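Local coordinates for armadillo repeat protein arm00016 (Synthetic construct, PDB 4D4E) that probably binds extended peptides as a computationally designed armadillo repeat protein built for modular peptide recognition, at residues S31-L36 with S57-L62; N73-I78 with S99-L104; A203-A208 with Q243-A248; V196-V201 with N235-K240. One frame throughout, in Å; residues are numbered along the deposited sequence.

Interaction 1 of 4, residues S31-L36 with S57-L62; sequences SALRKL and SPLVKL
Leu59, the first residue of 57-62 to touch 31-36, places its CD2 methyl between the ends of Leu33 and Leu36. CD2 of Leu59 lies 3.5 Å from CD2 of Leu33, a snug methyl-to-methyl approach in which the two side chains meet at a slant. The first torsions of the pair (chi1 -113° for Leu33 and -91° for Leu59) bring these two methyls together. Leu36 comes alongside the same leucine, running past it in the reverse direction. Its CG lies anti to the backbone N (chi1 -176°), and this carries CD2 of Leu36 to 3.9 Å from CD2 of Leu59 and to 4.0 Å from CD1 of Leu59. Replacing Leu59 by alanine would probably leave the methyls of Leu33 and Leu36 without their shared mate and open a gap between helix 26-40 and helix 56-61. One helical turn further on, Leu62 reaches toward Leu33 end-on, its CD1 4.0 Å from CG of Leu33. Around this cluster, Asn73, Ala74, Ala77 and Ile81 of helix 68-81 pack on the same four leucines, and Met17 of helix 14-20 touches Leu36. This is the layered hydrophobic core of an armadillo solenoid, close to its N-terminal end. All four touching side chains are buried and purely aliphatic, so the two segments are held by shape and exclusion of water, without directional bonds between them.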
loop_
_atom_site.group_PDB
_atom_site.type_symbol
_atom_site.label_atom_id
_atom_site.label_comp_id
_atom_site.label_asym_id
_atom_site.label_seq_id
_atom_site.Cartn_x
_atom_site.Cartn_y
_atom_site.Cartn_z
ATOM N N SER A 31 -7.865 23.784 -7.330
ATOM C CA SER A 31 -9.307 23.636 -7.419
ATOM C C SER A 31 -9.709 22.368 -8.200
ATOM O O SER A 31 -10.554 21.575 -7.741
ATOM C CB SER A 31 -9.888 24.860 -8.109
ATOM O OG SER A 31 -11.130 25.171 -7.547
ATOM N N ALA A 32 -9.095 22.186 -9.374
ATOM C CA ALA A 32 -9.381 20.995 -10.169
ATOM C C ALA A 32 -9.020 19.734 -9.407
ATOM O O ALA A 32 -9.869 18.838 -9.240
ATOM C CB ALA A 32 -8.719 21.078 -11.546
ATOM N N LEU A 33 -7.792 19.645 -8.890
ATOM C CA LEU A 33 -7.441 18.500 -8.056
ATOM C C LEU A 33 -8.388 18.313 -6.885
ATOM O O LEU A 33 -8.680 17.191 -6.567
ATOM C CB LEU A 33 -6.037 18.555 -7.510
ATOM C CG LEU A 33 -4.959 17.600 -7.919
ATOM C CD1 LEU A 33 -3.816 17.846 -6.964
ATOM C CD2 LEU A 33 -5.397 16.134 -7.894
ATOM N N ARG A 34 -8.835 19.414 -6.261
ATOM C CA ARG A 34 -9.910 19.397 -5.263
ATOM C C ARG A 34 -11.077 18.534 -5.700
ATOM O O ARG A 34 -11.367 17.520 -5.080
ATOM C CB ARG A 34 -10.491 20.796 -5.054
ATOM C CG ARG A 34 -9.778 21.709 -4.099
ATOM C CD ARG A 34 -10.355 21.670 -2.684
ATOM N NE ARG A 34 -9.465 22.399 -1.767
ATOM C CZ ARG A 34 -8.372 21.887 -1.196
ATOM N NH1 ARG A 34 -8.016 20.621 -1.396
ATOM N NH2 ARG A 34 -7.637 22.642 -0.402
ATOM N N LYS A 35 -11.766 18.979 -6.746
ATOM C CA LYS A 35 -13.005 18.353 -7.163
ATOM C C LYS A 35 -12.762 16.892 -7.546
ATOM O O LYS A 35 -13.474 15.971 -7.096
ATOM C CB LYS A 35 -13.639 19.141 -8.317
ATOM C CG LYS A 35 -14.204 20.503 -7.885
ATOM C CD LYS A 35 -14.090 21.540 -9.011
ATOM C CE LYS A 35 -14.110 22.980 -8.499
ATOM N NZ LYS A 35 -13.216 23.202 -7.319
ATOM N N LEU A 36 -11.731 16.676 -8.362
ATOM C CA LEU A 36 -11.365 15.332 -8.765
ATOM C C LEU A 36 -11.133 14.435 -7.529
ATOM O O LEU A 36 -11.528 13.242 -7.496
ATOM C CB LEU A 36 -10.101 15.449 -9.601
ATOM C CG LEU A 36 -9.475 14.267 -10.275
ATOM C CD1 LEU A 36 -8.578 14.800 -11.408
ATOM C CD2 LEU A 36 -8.709 13.474 -9.220
ATOM N N SER A 57 -3.719 9.741 -16.751
ATOM C CA SER A 57 -2.374 10.212 -17.162
ATOM C C SER A 57 -2.036 11.525 -16.544
ATOM O O SER A 57 -0.975 11.662 -15.967
ATOM C CB SER A 57 -2.202 10.289 -18.694
ATOM O OG SER A 57 -1.372 9.218 -19.022
ATOM N N PRO A 58 -2.943 12.514 -16.640
ATOM C CA PRO A 58 -2.598 13.833 -16.064
ATOM C C PRO A 58 -2.377 13.777 -14.521
ATOM O O PRO A 58 -1.488 14.471 -13.976
ATOM C CB PRO A 58 -3.781 14.746 -16.467
ATOM C CG PRO A 58 -4.612 13.997 -17.418
ATOM C CD PRO A 58 -4.185 12.542 -17.438
ATOM N N LEU A 59 -3.105 12.898 -13.832
ATOM C CA LEU A 59 -2.865 12.707 -12.418
ATOM C C LEU A 59 -1.496 12.143 -12.128
ATOM O O LEU A 59 -0.832 12.644 -11.252
ATOM C CB LEU A 59 -3.927 11.824 -11.772
ATOM C CG LEU A 59 -5.196 12.310 -11.140
ATOM C CD1 LEU A 59 -5.735 11.066 -10.443
ATOM C CD2 LEU A 59 -4.938 13.430 -10.118
ATOM N N VAL A 60 -1.077 11.076 -12.814
ATOM C CA VAL A 60 0.277 10.497 -12.656
ATOM C C VAL A 60 1.373 11.543 -12.947
ATOM O O VAL A 60 2.444 11.522 -12.326
ATOM C CB VAL A 60 0.467 9.286 -13.628
ATOM C CG1 VAL A 60 1.903 8.768 -13.594
ATOM C CG2 VAL A 60 -0.490 8.165 -13.263
ATOM N N LYS A 61 1.136 12.400 -13.945
ATOM C CA LYS A 61 2.107 13.392 -14.316
ATOM C C LYS A 61 2.282 14.464 -13.238
ATOM O O LYS A 61 3.350 15.077 -13.168
ATOM C CB LYS A 61 1.741 14.029 -15.648
ATOM C CG LYS A 61 2.832 14.910 -16.206
ATOM C CD LYS A 61 2.210 16.055 -16.988
ATOM C CE LYS A 61 3.079 17.307 -16.955
ATOM N NZ LYS A 61 2.158 18.431 -17.234
ATOM N N LEU A 62 1.252 14.688 -12.411
ATOM C CA LEU A 62 1.345 15.595 -11.251
ATOM C C LEU A 62 2.254 15.097 -10.129
ATOM O O LEU A 62 2.570 15.877 -9.225
ATOM C CB LEU A 62 -0.061 15.898 -10.664
ATOM C CG LEU A 62 -0.963 16.835 -11.482
ATOM C CD1 LEU A 62 -2.346 17.001 -10.881
ATOM C CD2 LEU A 62 -0.262 18.191 -11.708
#

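Interaction 2 of 4, residues N73-I78 with S99-L104; sequences NAVAAI and SPLVKL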
loop_
_atom_site.group_PDB
_atom_site.type_symbol
_atom_site.label_atom_id
_atom_site.label_comp_id
_atom_site.label_asym_id
_atom_site.label_seq_id
_atom_site.Cartn_x
_atom_site.Cartn_y
_atom_site.Cartn_z
ATOM N N ASN A 73 -1.663 15.732 -2.768
ATOM C CA ASN A 73 -3.063 15.624 -3.116
ATOM C C ASN A 73 -3.264 14.758 -4.374
ATOM O O ASN A 73 -4.265 14.072 -4.472
ATOM C CB ASN A 73 -3.692 17.011 -3.353
ATOM C CG ASN A 73 -3.895 17.830 -2.058
ATOM O OD1 ASN A 73 -4.507 17.344 -1.114
ATOM N ND2 ASN A 73 -3.454 19.088 -2.043
ATOM N N ALA A 74 -2.349 14.821 -5.348
ATOM C CA ALA A 74 -2.439 13.934 -6.554
ATOM C C ALA A 74 -2.319 12.440 -6.138
ATOM O O ALA A 74 -3.079 11.603 -6.609
ATOM C CB ALA A 74 -1.388 14.284 -7.583
ATOM N N VAL A 75 -1.363 12.148 -5.253
ATOM C CA VAL A 75 -1.149 10.789 -4.724
ATOM C C VAL A 75 -2.399 10.309 -3.927
ATOM O O VAL A 75 -2.754 9.145 -4.040
ATOM C CB VAL A 75 0.119 10.685 -3.835
ATOM C CG1 VAL A 75 0.231 9.303 -3.255
ATOM C CG2 VAL A 75 1.382 10.875 -4.639
ATOM N N ALA A 76 -3.045 11.204 -3.147
ATOM C CA ALA A 76 -4.218 10.843 -2.336
ATOM C C ALA A 76 -5.293 10.389 -3.289
ATOM O O ALA A 76 -5.981 9.392 -3.074
ATOM C CB ALA A 76 -4.734 12.012 -1.426
ATOM N N ALA A 77 -5.430 11.149 -4.353
ATOM C CA ALA A 77 -6.466 10.889 -5.364
ATOM C C ALA A 77 -6.226 9.493 -6.027
ATOM O O ALA A 77 -7.171 8.687 -6.107
ATOM C CB ALA A 77 -6.465 12.021 -6.379
ATOM N N ILE A 78 -4.992 9.257 -6.535
ATOM C CA ILE A 78 -4.529 7.950 -7.028
ATOM C C ILE A 78 -4.748 6.863 -5.939
ATOM O O ILE A 78 -5.174 5.757 -6.271
ATOM C CB ILE A 78 -3.042 7.978 -7.484
ATOM C CG1 ILE A 78 -2.807 8.889 -8.702
ATOM C CG2 ILE A 78 -2.441 6.568 -7.649
ATOM C CD1 ILE A 78 -1.334 9.097 -8.967
ATOM N N SER A 99 5.974 3.225 -11.103
ATOM C CA SER A 99 7.312 3.772 -10.867
ATOM C C SER A 99 7.344 5.153 -10.119
ATOM O O SER A 99 8.087 5.309 -9.139
ATOM C CB SER A 99 8.160 3.771 -12.144
ATOM O OG SER A 99 8.667 2.441 -12.262
ATOM N N PRO A 100 6.517 6.111 -10.526
ATOM C CA PRO A 100 6.532 7.353 -9.716
ATOM C C PRO A 100 6.055 7.114 -8.302
ATOM O O PRO A 100 6.545 7.811 -7.408
ATOM C CB PRO A 100 5.546 8.283 -10.435
ATOM C CG PRO A 100 5.290 7.641 -11.761
ATOM C CD PRO A 100 5.561 6.187 -11.647
ATOM N N LEU A 101 5.115 6.172 -8.080
ATOM C CA LEU A 101 4.663 5.960 -6.681
ATOM C C LEU A 101 5.843 5.460 -5.849
ATOM O O LEU A 101 6.070 5.922 -4.758
ATOM C CB LEU A 101 3.502 4.981 -6.569
ATOM C CG LEU A 101 2.176 5.542 -7.019
ATOM C CD1 LEU A 101 1.130 4.425 -6.954
ATOM C CD2 LEU A 101 1.770 6.762 -6.182
ATOM N N VAL A 102 6.630 4.551 -6.426
ATOM C CA VAL A 102 7.797 3.973 -5.719
ATOM C C VAL A 102 8.880 5.006 -5.461
ATOM O O VAL A 102 9.530 4.934 -4.403
ATOM C CB VAL A 102 8.487 2.877 -6.561
ATOM C CG1 VAL A 102 9.886 2.520 -6.025
ATOM C CG2 VAL A 102 7.604 1.688 -6.654
ATOM N N LYS A 103 9.128 5.881 -6.449
ATOM C CA LYS A 103 10.081 6.984 -6.295
ATOM C C LYS A 103 9.677 7.836 -5.065
ATOM O O LYS A 103 10.548 8.384 -4.369
ATOM C CB LYS A 103 10.135 7.856 -7.569
ATOM C CG LYS A 103 10.796 9.231 -7.462
ATOM C CD LYS A 103 10.920 9.944 -8.798
ATOM C CE LYS A 103 9.597 10.210 -9.514
ATOM N NZ LYS A 103 8.455 10.690 -8.661
ATOM N N LEU A 104 8.366 7.943 -4.808
ATOM C CA LEU A 104 7.894 8.879 -3.758
ATOM C C LEU A 104 8.147 8.351 -2.356
ATOM O O LEU A 104 8.047 9.083 -1.393
ATOM C CB LEU A 104 6.423 9.279 -3.969
ATOM C CG LEU A 104 6.313 10.223 -5.173
ATOM C CD1 LEU A 104 4.865 10.419 -5.579
ATOM C CD2 LEU A 104 7.024 11.576 -4.962
#
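CB of Val75 points toward 99-104, between Leu101 and Leu104, and the residue splits its two methyls between them. CB itself stays back, 4.9 Å from CD2 of Leu101, and the branches make the contact. CG1, anti to the backbone N (chi1 176°), comes within 4.2 Å of CD2 of Leu101, the two side chains passing one another in opposite directions. CG2, on the other branch and beside the backbone N, meets CD1 of Leu104 head-on at 3.6 Å, closer than the Leu101 approach. The segments belong to helices 68-81 and 98-103 of an armadillo solenoid, in which successive helices wind into a superhelix around a continuous apolar core, and the contact lies in that core. The backbones are well separated, with CA of Val75 7.8 Å from CA of Leu101, so the side chains have to span the space. Leu101 uses its second methyl on the next turn of helix 68-81: its CD1 rests 4.2 Å from CG2 of Ile78. The two branches of Leu101 thus divide between Val75 and Ile78. Both leucines also meet helix 110-124, Leu101 on Ile123 and Leu104 on Ala116, while Val75 touches Asn115 there. From the preceding side, Leu63 packs against Val75 and Ile78, and Leu59 of helix 56-61 against Ile78.

Interaction 3 of 4, residues A203-A208 with Q243-A248; sequences AIANIA and QAALEA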
loop_
_atom_site.group_PDB
_atom_site.type_symbol
_atom_site.label_atom_id
_atom_site.label_comp_id
_atom_site.label_asym_id
_atom_site.label_seq_id
_atom_site.Cartn_x
_atom_site.Cartn_y
_atom_site.Cartn_z
ATOM N N ALA A 203 0.033 -10.595 7.619
ATOM C CA ALA A 203 1.151 -10.871 6.704
ATOM C C ALA A 203 1.746 -12.241 7.001
ATOM O O ALA A 203 1.882 -13.064 6.133
ATOM C CB ALA A 203 2.220 -9.813 6.896
ATOM N N ILE A 204 2.051 -12.450 8.279
ATOM C CA ILE A 204 2.663 -13.619 8.795
ATOM C C ILE A 204 1.754 -14.838 8.654
ATOM O O ILE A 204 2.214 -15.881 8.209
ATOM C CB ILE A 204 3.144 -13.350 10.227
ATOM C CG1 ILE A 204 4.318 -12.399 10.167
ATOM C CG2 ILE A 204 3.491 -14.665 10.970
ATOM C CD1 ILE A 204 4.907 -12.126 11.522
ATOM N N ALA A 205 0.472 -14.705 8.957
ATOM C CA ALA A 205 -0.473 -15.788 8.625
ATOM C C ALA A 205 -0.497 -16.187 7.103
ATOM O O ALA A 205 -0.596 -17.365 6.758
ATOM C CB ALA A 205 -1.862 -15.421 9.106
ATOM N N ASN A 206 -0.404 -15.202 6.213
ATOM C CA ASN A 206 -0.301 -15.483 4.750
ATOM C C ASN A 206 0.935 -16.287 4.339
ATOM O O ASN A 206 0.842 -17.203 3.524
ATOM C CB ASN A 206 -0.367 -14.193 3.910
ATOM C CG ASN A 206 -1.708 -13.529 3.964
ATOM O OD1 ASN A 206 -2.725 -14.204 3.873
ATOM N ND2 ASN A 206 -1.734 -12.173 4.073
ATOM N N ILE A 207 2.084 -15.899 4.887
ATOM C CA ILE A 207 3.381 -16.520 4.637
ATOM C C ILE A 207 3.428 -17.944 5.205
ATOM O O ILE A 207 4.014 -18.887 4.586
ATOM C CB ILE A 207 4.524 -15.594 5.193
ATOM C CG1 ILE A 207 4.469 -14.227 4.476
ATOM C CG2 ILE A 207 5.897 -16.230 4.986
ATOM C CD1 ILE A 207 5.297 -13.100 5.085
ATOM N N ALA A 208 2.819 -18.096 6.389
ATOM C CA ALA A 208 2.749 -19.392 7.056
ATOM C C ALA A 208 1.953 -20.457 6.266
ATOM O O ALA A 208 2.296 -21.624 6.310
ATOM C CB ALA A 208 2.185 -19.240 8.466
ATOM N N GLN A 243 -3.819 -16.248 17.234
ATOM C CA GLN A 243 -3.991 -17.659 17.390
ATOM C C GLN A 243 -4.251 -18.335 16.038
ATOM O O GLN A 243 -3.696 -19.389 15.753
ATOM C CB GLN A 243 -5.109 -17.957 18.363
ATOM C CG GLN A 243 -4.807 -19.291 18.987
ATOM C CD GLN A 243 -6.056 -20.019 19.327
ATOM O OE1 GLN A 243 -6.733 -19.679 20.291
ATOM N NE2 GLN A 243 -6.380 -21.034 18.538
ATOM N N ALA A 244 -5.080 -17.705 15.216
ATOM C CA ALA A 244 -5.315 -18.193 13.858
ATOM C C ALA A 244 -4.001 -18.209 13.045
ATOM O O ALA A 244 -3.845 -19.053 12.188
ATOM C CB ALA A 244 -6.378 -17.349 13.142
ATOM N N ALA A 245 -3.073 -17.282 13.310
ATOM C CA ALA A 245 -1.731 -17.327 12.680
ATOM C C ALA A 245 -0.881 -18.484 13.161
ATOM O O ALA A 245 -0.111 -19.084 12.374
ATOM C CB ALA A 245 -0.968 -16.008 12.891
ATOM N N LEU A 246 -0.958 -18.765 14.465
ATOM C CA LEU A 246 -0.229 -19.880 15.043
ATOM C C LEU A 246 -0.803 -21.188 14.438
ATOM O O LEU A 246 -0.082 -22.161 14.167
ATOM C CB LEU A 246 -0.360 -19.833 16.573
ATOM C CG LEU A 246 0.613 -18.909 17.332
ATOM C CD1 LEU A 246 0.216 -18.759 18.806
ATOM C CD2 LEU A 246 2.107 -19.307 17.172
ATOM N N GLU A 247 -2.105 -21.184 14.182
ATOM C CA GLU A 247 -2.729 -22.369 13.602
ATOM C C GLU A 247 -2.430 -22.601 12.122
ATOM O O GLU A 247 -2.439 -23.737 11.684
ATOM C CB GLU A 247 -4.223 -22.390 13.859
ATOM C CG GLU A 247 -4.536 -22.985 15.224
ATOM C CD GLU A 247 -5.938 -22.647 15.681
ATOM O OE1 GLU A 247 -6.685 -22.020 14.890
ATOM O OE2 GLU A 247 -6.282 -23.002 16.826
ATOM N N ALA A 248 -2.169 -21.531 11.371
ATOM C CA ALA A 248 -1.609 -21.643 10.008
ATOM C C ALA A 248 -0.278 -22.395 9.950
ATOM O O ALA A 248 -0.000 -23.062 8.967
ATOM C CB ALA A 248 -1.469 -20.286 9.362
#
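Regular helical backbone torsions (phi/psi -56°/-39° at Ala205) put Ala205 and Ala208, three residues apart, on one flank of helix 194-208, alongside Ala245 and Ala248, equally spaced on helix 236-248. Having no rotatable side chain, each alanine offers its CB wherever the backbone sets it. CB of Ala205 lies 3.9 Å from CB of Ala245 and 4.1 Å from CA of that residue, so the methyl covers backbone as well. The second pair meets methyl to methyl, CB of Ala208 3.9 Å from CB of Ala248. The methyl of Ala248 also leans over the backbone, 4.0 Å from O of Ala205. Such small residues let CA of Ala205 approach CA of Ala245 to 4.5 Å, and the short helical axes run 8.5 Å apart at their closest, nearly parallel at 17°. The result is close Ala-on-Ala packing between two parallel helices of the armadillo solenoid at its C-terminal end. O of Ala208 is held by a hydrogen bond from NZ of Lys215. Leu218 of helix 212-221 packs on Ala208, and Leu227 of helix 223-229 on Ala245, so these shorter helices back the paired long ones.

Interaction 4 of 4, residues V196-V201 with N235-K240; sequences VIKNAV and NEEVQK
OD1 of Asn235 is gripped by two backbone N-H groups at the start of helix 236-248, which helps to set the first turn, from which Glu237 and Val238 meet helix 194-208. The bond from N of Val238 to OD1 of Asn235 is 3.0 Å long and fairly straight (160° at the hydrogen), its donor tilted somewhat from the carbonyl plane; the bond from N of Glu237 to the same oxygen is weak. Asn235 is thus the N-cap. Val238 then forks over its partners. CG1, anti to the backbone N (chi1 175°), touches CG2 of Ile197 at 3.5 Å, and CG2 of Val238 lies 3.8 Å from CG of Lys198, each pair crossing at about a right angle. The helices run nearly parallel, 15° between their short axes, as in armadillo proteins, where the corresponding layer of long helices typically lines the peptide groove. Toward solvent, Lys198 bends at its third torsion and lies across Glu237, with CD of Lys198 4.0 Å from CG of Glu237. The opposite charges stay apart, NZ of Lys198 being 5.3 Å from OE2 of Glu237, so attraction there is probably modest. The backbone O of Lys198 hydrogen-bonds a glycerol, probably from the crystallisation liquor. His233 braces the capping turn from the preceding loop, its ND1 hydrogen-bonded to N of Asn235.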
loop_
_atom_site.group_PDB
_atom_site.type_symbol
_atom_site.label_atom_id
_atom_site.label_comp_id
_atom_site.label_asym_id
_atom_site.label_seq_id
_atom_site.Cartn_x
_atom_site.Cartn_y
_atom_site.Cartn_z
ATOM N N VAL A 196 -1.325 -1.704 13.503
ATOM C CA VAL A 196 -0.067 -2.217 13.033
ATOM C C VAL A 196 0.080 -3.711 13.351
ATOM O O VAL A 196 0.352 -4.489 12.457
ATOM C CB VAL A 196 1.133 -1.392 13.506
ATOM C CG1 VAL A 196 2.463 -2.123 13.202
ATOM C CG2 VAL A 196 1.104 -0.023 12.851
ATOM N N ILE A 197 -0.076 -4.097 14.620
ATOM C CA ILE A 197 -0.099 -5.505 14.989
ATOM C C ILE A 197 -1.012 -6.373 14.121
ATOM O O ILE A 197 -0.573 -7.405 13.668
ATOM C CB ILE A 197 -0.509 -5.716 16.491
ATOM C CG1 ILE A 197 0.573 -5.122 17.432
ATOM C CG2 ILE A 197 -0.900 -7.180 16.752
ATOM C CD1 ILE A 197 -0.052 -4.773 18.728
ATOM N N LYS A 198 -2.254 -5.973 13.897
ATOM C CA LYS A 198 -3.174 -6.856 13.135
ATOM C C LYS A 198 -2.682 -7.041 11.656
ATOM O O LYS A 198 -2.817 -8.104 11.089
ATOM C CB LYS A 198 -4.634 -6.347 13.164
ATOM C CG LYS A 198 -5.270 -6.429 14.537
ATOM C CD LYS A 198 -6.743 -6.157 14.474
ATOM C CE LYS A 198 -7.078 -4.734 14.148
ATOM N NZ LYS A 198 -8.553 -4.648 14.421
ATOM N N ASN A 199 -2.090 -6.018 11.060
ATOM C CA ASN A 199 -1.601 -6.188 9.663
ATOM C C ASN A 199 -0.320 -7.083 9.658
ATOM O O ASN A 199 -0.130 -7.846 8.737
ATOM C CB ASN A 199 -1.268 -4.844 9.019
ATOM C CG ASN A 199 -2.499 -3.950 8.780
ATOM O OD1 ASN A 199 -3.586 -4.446 8.546
ATOM N ND2 ASN A 199 -2.308 -2.611 8.805
ATOM N N ALA A 200 0.590 -6.896 10.647
ATOM C CA ALA A 200 1.750 -7.767 10.799
ATOM C C ALA A 200 1.333 -9.238 10.988
ATOM O O ALA A 200 1.918 -10.160 10.395
ATOM C CB ALA A 200 2.664 -7.278 11.957
ATOM N N VAL A 201 0.287 -9.457 11.803
ATOM C CA VAL A 201 -0.191 -10.791 12.041
ATOM C C VAL A 201 -0.762 -11.334 10.731
ATOM O O VAL A 201 -0.617 -12.494 10.416
ATOM C CB VAL A 201 -1.292 -10.834 13.140
ATOM C CG1 VAL A 201 -1.979 -12.184 13.139
ATOM C CG2 VAL A 201 -0.719 -10.575 14.548
ATOM N N ASN A 235 -6.513 -6.472 23.423
ATOM C CA ASN A 235 -7.599 -6.572 22.467
ATOM C C ASN A 235 -7.877 -8.034 22.082
ATOM O O ASN A 235 -6.965 -8.790 21.679
ATOM C CB ASN A 235 -7.271 -5.710 21.222
ATOM C CG ASN A 235 -8.377 -5.738 20.174
ATOM O OD1 ASN A 235 -8.560 -6.731 19.478
ATOM N ND2 ASN A 235 -9.152 -4.664 20.095
ATOM N N GLU A 236 -9.137 -8.448 22.157
ATOM C CA GLU A 236 -9.400 -9.880 21.892
ATOM C C GLU A 236 -9.332 -10.239 20.395
ATOM O O GLU A 236 -9.016 -11.324 20.037
ATOM C CB GLU A 236 -10.664 -10.405 22.597
ATOM C CG GLU A 236 -11.972 -10.421 21.823
ATOM C CD GLU A 236 -12.973 -11.334 22.510
ATOM O OE1 GLU A 236 -12.609 -12.500 22.819
ATOM O OE2 GLU A 236 -14.103 -10.878 22.788
ATOM N N GLU A 237 -9.594 -9.273 19.551
ATOM C CA GLU A 237 -9.492 -9.491 18.104
ATOM C C GLU A 237 -8.034 -9.830 17.750
ATOM O O GLU A 237 -7.788 -10.781 17.038
ATOM C CB GLU A 237 -10.028 -8.252 17.358
ATOM C CG GLU A 237 -9.909 -8.276 15.846
ATOM C CD GLU A 237 -10.798 -9.320 15.184
ATOM O OE1 GLU A 237 -11.553 -10.033 15.896
ATOM O OE2 GLU A 237 -10.735 -9.421 13.933
ATOM N N VAL A 238 -7.090 -9.033 18.242
ATOM C CA VAL A 238 -5.654 -9.327 18.134
ATOM C C VAL A 238 -5.303 -10.734 18.656
ATOM O O VAL A 238 -4.595 -11.459 17.959
ATOM C CB VAL A 238 -4.793 -8.271 18.878
ATOM C CG1 VAL A 238 -3.309 -8.632 18.880
ATOM C CG2 VAL A 238 -5.007 -6.865 18.317
ATOM N N GLN A 239 -5.754 -11.118 19.873
ATOM C CA GLN A 239 -5.483 -12.478 20.398
ATOM C C GLN A 239 -5.930 -13.543 19.398
ATOM O O GLN A 239 -5.241 -14.530 19.178
ATOM C CB GLN A 239 -6.210 -12.778 21.758
ATOM C CG GLN A 239 -5.984 -11.741 22.829
ATOM C CD GLN A 239 -6.620 -12.133 24.156
ATOM O OE1 GLN A 239 -7.367 -13.102 24.237
ATOM N NE2 GLN A 239 -6.267 -11.420 25.209
ATOM N N LYS A 240 -7.112 -13.325 18.836
ATOM C CA LYS A 240 -7.766 -14.289 17.994
ATOM C C LYS A 240 -7.051 -14.433 16.651
ATOM O O LYS A 240 -6.781 -15.539 16.193
ATOM C CB LYS A 240 -9.183 -13.807 17.736
ATOM C CG LYS A 240 -10.162 -14.290 18.779
ATOM C CD LYS A 240 -11.479 -13.563 18.627
ATOM C CE LYS A 240 -12.559 -14.329 19.363
ATOM N NZ LYS A 240 -13.869 -13.652 19.178
#

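Overall arrangement
From the N terminus, interaction 1 closes a loop of 20 residues between helices 26-40 and 56-61. Interaction 2 follows in series, closing an equal loop between helices 68-81 and 98-103. The two are in direct touch, CB of Leu62 lying 3.7 Å from CB of Ala74, so the packing continues from one to the next. Far along the solenoid, interaction 4 closes a loop of 33 residues and interaction 3 one of 34, the two overlapping because their segments alternate: both join helix 194-208 to helix 236-248, at successive levels with centres about 11 Å apart. The two pairs occupy opposite sides of the chain's centre, interactions 1 and 3 being about 40 Å apart between centres.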